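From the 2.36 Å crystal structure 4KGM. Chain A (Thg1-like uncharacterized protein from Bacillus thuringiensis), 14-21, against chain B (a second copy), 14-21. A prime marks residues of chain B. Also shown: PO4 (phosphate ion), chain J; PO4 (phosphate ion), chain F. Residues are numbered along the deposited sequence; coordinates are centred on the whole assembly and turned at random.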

# COMPACT_ATOMS: atom_id res chain seq x y z
N ALA A 14 -7.60 -4.77 3.18
CA ALA A 14 -7.28 -3.61 2.35
C ALA A 14 -5.99 -2.95 2.81
O ALA A 14 -5.32 -2.26 2.05
CB ALA A 14 -8.43 -2.61 2.37
N TYR A 15 -5.63 -3.19 4.07
CA TYR A 15 -4.39 -2.66 4.62
C TYR A 15 -3.52 -3.75 5.24
O TYR A 15 -2.67 -3.49 6.08
CB TYR A 15 -4.68 -1.52 5.61
CG TYR A 15 -5.35 -0.36 4.92
CD1 TYR A 15 -4.61 0.56 4.19
CD2 TYR A 15 -6.73 -0.22 4.95
CE1 TYR A 15 -5.23 1.61 3.54
CE2 TYR A 15 -7.36 0.82 4.30
CZ TYR A 15 -6.60 1.73 3.59
OH TYR A 15 -7.21 2.78 2.94
N ARG A 16 -3.75 -4.98 4.79
CA ARG A 16 -2.88 -6.09 5.14
C ARG A 16 -1.67 -6.05 4.22
O ARG A 16 -1.54 -6.84 3.28
CB ARG A 16 -3.60 -7.43 5.00
CG ARG A 16 -2.83 -8.60 5.57
CD ARG A 16 -3.65 -9.88 5.55
NE ARG A 16 -2.95 -10.96 6.24
CZ ARG A 16 -3.00 -11.16 7.55
NH1 ARG A 16 -3.72 -10.35 8.33
NH2 ARG A 16 -2.33 -12.17 8.10
N ILE A 17 -0.78 -5.10 4.48
CA ILE A 17 0.37 -4.86 3.63
C ILE A 17 1.51 -5.82 3.97
O ILE A 17 1.80 -6.06 5.14
CB ILE A 17 0.84 -3.40 3.75
CG1 ILE A 17 -0.33 -2.46 3.45
CG2 ILE A 17 2.00 -3.12 2.82
CD1 ILE A 17 -0.02 -1.00 3.62
N LYS A 18 2.14 -6.37 2.94
CA LYS A 18 3.30 -7.23 3.13
C LYS A 18 4.51 -6.73 2.36
O LYS A 18 4.39 -6.32 1.20
CB LYS A 18 2.97 -8.67 2.73
CG LYS A 18 2.08 -9.41 3.71
CD LYS A 18 1.96 -10.88 3.35
CE LYS A 18 1.24 -11.66 4.43
NZ LYS A 18 1.08 -13.10 4.07
N LEU A 19 5.67 -6.76 3.00
CA LEU A 19 6.91 -6.41 2.35
C LEU A 19 7.36 -7.56 1.45
O LEU A 19 7.21 -8.72 1.82
CB LEU A 19 8.00 -6.12 3.39
CG LEU A 19 7.78 -4.94 4.33
CD1 LEU A 19 8.78 -4.97 5.47
CD2 LEU A 19 7.88 -3.62 3.57
N PRO A 20 7.90 -7.23 0.27
CA PRO A 20 8.46 -8.27 -0.60
C PRO A 20 9.58 -9.01 0.13
O PRO A 20 10.37 -8.39 0.83
CB PRO A 20 9.02 -7.47 -1.79
CG PRO A 20 9.09 -6.05 -1.33
CD PRO A 20 7.98 -5.90 -0.34
N GLU A 21 9.62 -10.33 -0.04
CA GLU A 21 10.56 -11.17 0.70
C GLU A 21 11.94 -11.21 0.05
O GLU A 21 12.18 -10.58 -0.98
CB GLU A 21 10.01 -12.60 0.81
CG GLU A 21 8.65 -12.69 1.49
CD GLU A 21 8.09 -14.10 1.50
OE1 GLU A 21 8.81 -15.03 1.09
OE2 GLU A 21 6.92 -14.28 1.90
P PO4 J . -3.38 -12.43 11.77
O1 PO4 J . -3.80 -13.85 12.07
O2 PO4 J . -4.59 -11.64 11.34
O3 PO4 J . -2.78 -11.81 13.01
O4 PO4 J . -2.35 -12.44 10.67
P PO4 F . 7.53 11.48 11.31
O1 PO4 F . 6.09 11.27 10.89
O2 PO4 F . 7.73 12.91 11.72
O3 PO4 F . 7.86 10.57 12.47
O4 PO4 F . 8.45 11.16 10.15
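Chain B 14-21: AYRIKLPE

The most unusual feature of this contact is that two copies of one short segment meet almost entirely through side chains: no hydrogen bond passes between the stretches, yet their packing is nearly the same read from either chain, except at the centre, where the two copies of one residue adopt different rotamers. It illustrates a general principle of homodimeric contacts. A twofold-like arrangement lets each off-centre interaction occur twice, whereas a residue close to the axis meets its own copy and need not keep exact symmetry.

Chain B runs nearly antiparallel to chain A. The end-to-end directions from residue 15 to residue 20 are 162° apart, so the start of each segment faces the end of the other. In register, Tyr15 lies across from Leu19′, with 9.0 Å from Tyr15 CA to Leu19′ CA, and Leu19 lies across from Tyr15′, with 8.9 Å from Leu19 CA to Tyr15′ CA. Such a spacing is too wide for backbone pairing of the kind found in a β-sheet and leaves room for side chains between the two main chains. From Ile17 to Pro20 and from Ile17′ to Pro20′ the torsions are those of an extended chain, with phi from about -59° to -124° and psi close to 140°. Before this, Tyr15 and Tyr15′ have psi near 25°, and each chain makes a weak backbone hydrogen bond, from Ile17 N to Tyr15 O at 3.0 Å and from Ile17′ N to Tyr15′ O at 3.1 Å.

The outer contacts centre on the tyrosines, whose CA-to-CB bonds point toward the partner and whose chi1 angles are m. Leu19′ CD2 sits over one face of the Tyr15 ring, 3.6 Å from the ring centroid and 13° off the normal, a CH-pi contact; its nearest ring atom is Tyr15 CE1, 3.5 Å from Leu19′ CD2. The reciprocal contact places Leu19 CD2 3.5 Å from the centroid of the Tyr15′ ring and 11° off its normal. Although the leucine CA-to-CB bonds point sideways, the ends of the side chains come nearer and reach the rings. Beyond them, Tyr15 OH approaches Pro20′ CD at 3.2 Å, as Tyr15′ OH approaches Pro20 CD at 3.2 Å. Both hydroxyls are hydrogen-bonded elsewhere in the structure.

At the centre, Ile17 CD1 packs 3.6 Å from Ile17′ CG1. Both chi1 angles are m, but chi2 is t in Ile17 and p in Ile17′, so the two terminal methyl groups are placed differently. Together the stretches bury 358 Å². Arg16 and Arg16′ stay clear of the opposing stretch and bind phosphate ions, probably from the crystallisation liquor: Arg16 NH2 donates to O4 of phosphate J at 2.6 Å, and Arg16′ NH2 to O1 of phosphate F at 3.1 Å.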

# COMPACT_ATOMS: atom_id res chain seq x y z
N ALA B 14 8.43 4.92 0.73
CA ALA B 14 7.84 3.87 -0.09
C ALA B 14 6.81 3.09 0.71
O ALA B 14 5.88 2.51 0.15
CB ALA B 14 8.92 2.94 -0.61
N TYR B 15 6.97 3.08 2.03
CA TYR B 15 5.99 2.45 2.91
C TYR B 15 5.43 3.41 3.94
O TYR B 15 4.99 3.00 5.01
CB TYR B 15 6.58 1.19 3.55
CG TYR B 15 6.91 0.14 2.52
CD1 TYR B 15 5.93 -0.71 2.03
CD2 TYR B 15 8.19 0.03 2.00
CE1 TYR B 15 6.22 -1.66 1.07
CE2 TYR B 15 8.49 -0.91 1.04
CZ TYR B 15 7.50 -1.76 0.58
OH TYR B 15 7.79 -2.70 -0.38
N ARG B 16 5.44 4.70 3.60
CA ARG B 16 4.78 5.69 4.43
C ARG B 16 3.32 5.76 4.00
O ARG B 16 2.90 6.69 3.33
CB ARG B 16 5.44 7.06 4.28
CG ARG B 16 4.91 8.11 5.26
CD ARG B 16 5.54 9.47 5.04
NE ARG B 16 5.06 10.45 6.01
CZ ARG B 16 5.64 10.70 7.18
NH1 ARG B 16 6.75 10.05 7.53
NH2 ARG B 16 5.13 11.60 8.00
N ILE B 17 2.56 4.74 4.39
CA ILE B 17 1.16 4.66 4.02
C ILE B 17 0.31 5.57 4.90
O ILE B 17 0.50 5.63 6.11
CB ILE B 17 0.62 3.21 4.12
CG1 ILE B 17 1.15 2.36 2.96
CG2 ILE B 17 -0.90 3.18 4.12
CD1 ILE B 17 2.49 1.72 3.22
N LYS B 18 -0.60 6.31 4.27
CA LYS B 18 -1.57 7.10 5.01
C LYS B 18 -2.99 6.65 4.67
O LYS B 18 -3.30 6.37 3.51
CB LYS B 18 -1.40 8.59 4.71
CG LYS B 18 -0.10 9.17 5.25
CD LYS B 18 -0.05 10.68 5.08
CE LYS B 18 1.20 11.26 5.73
NZ LYS B 18 1.32 12.73 5.50
N LEU B 19 -3.84 6.56 5.69
CA LEU B 19 -5.24 6.23 5.48
C LEU B 19 -5.97 7.45 4.95
O LEU B 19 -5.67 8.58 5.34
CB LEU B 19 -5.87 5.78 6.80
CG LEU B 19 -5.29 4.54 7.48
CD1 LEU B 19 -5.89 4.36 8.86
CD2 LEU B 19 -5.53 3.30 6.63
N PRO B 20 -6.93 7.24 4.04
CA PRO B 20 -7.75 8.34 3.54
C PRO B 20 -8.51 9.00 4.69
O PRO B 20 -9.00 8.32 5.58
CB PRO B 20 -8.72 7.66 2.57
CG PRO B 20 -8.68 6.21 2.93
CD PRO B 20 -7.30 5.95 3.42
N GLU B 21 -8.59 10.33 4.66
CA GLU B 21 -9.17 11.08 5.76
C GLU B 21 -10.69 11.17 5.68
O GLU B 21 -11.30 10.70 4.71
CB GLU B 21 -8.57 12.48 5.83
CG GLU B 21 -7.08 12.49 6.14
CD GLU B 21 -6.45 13.85 5.97
OE1 GLU B 21 -7.20 14.82 5.72
OE2 GLU B 21 -5.21 13.96 6.09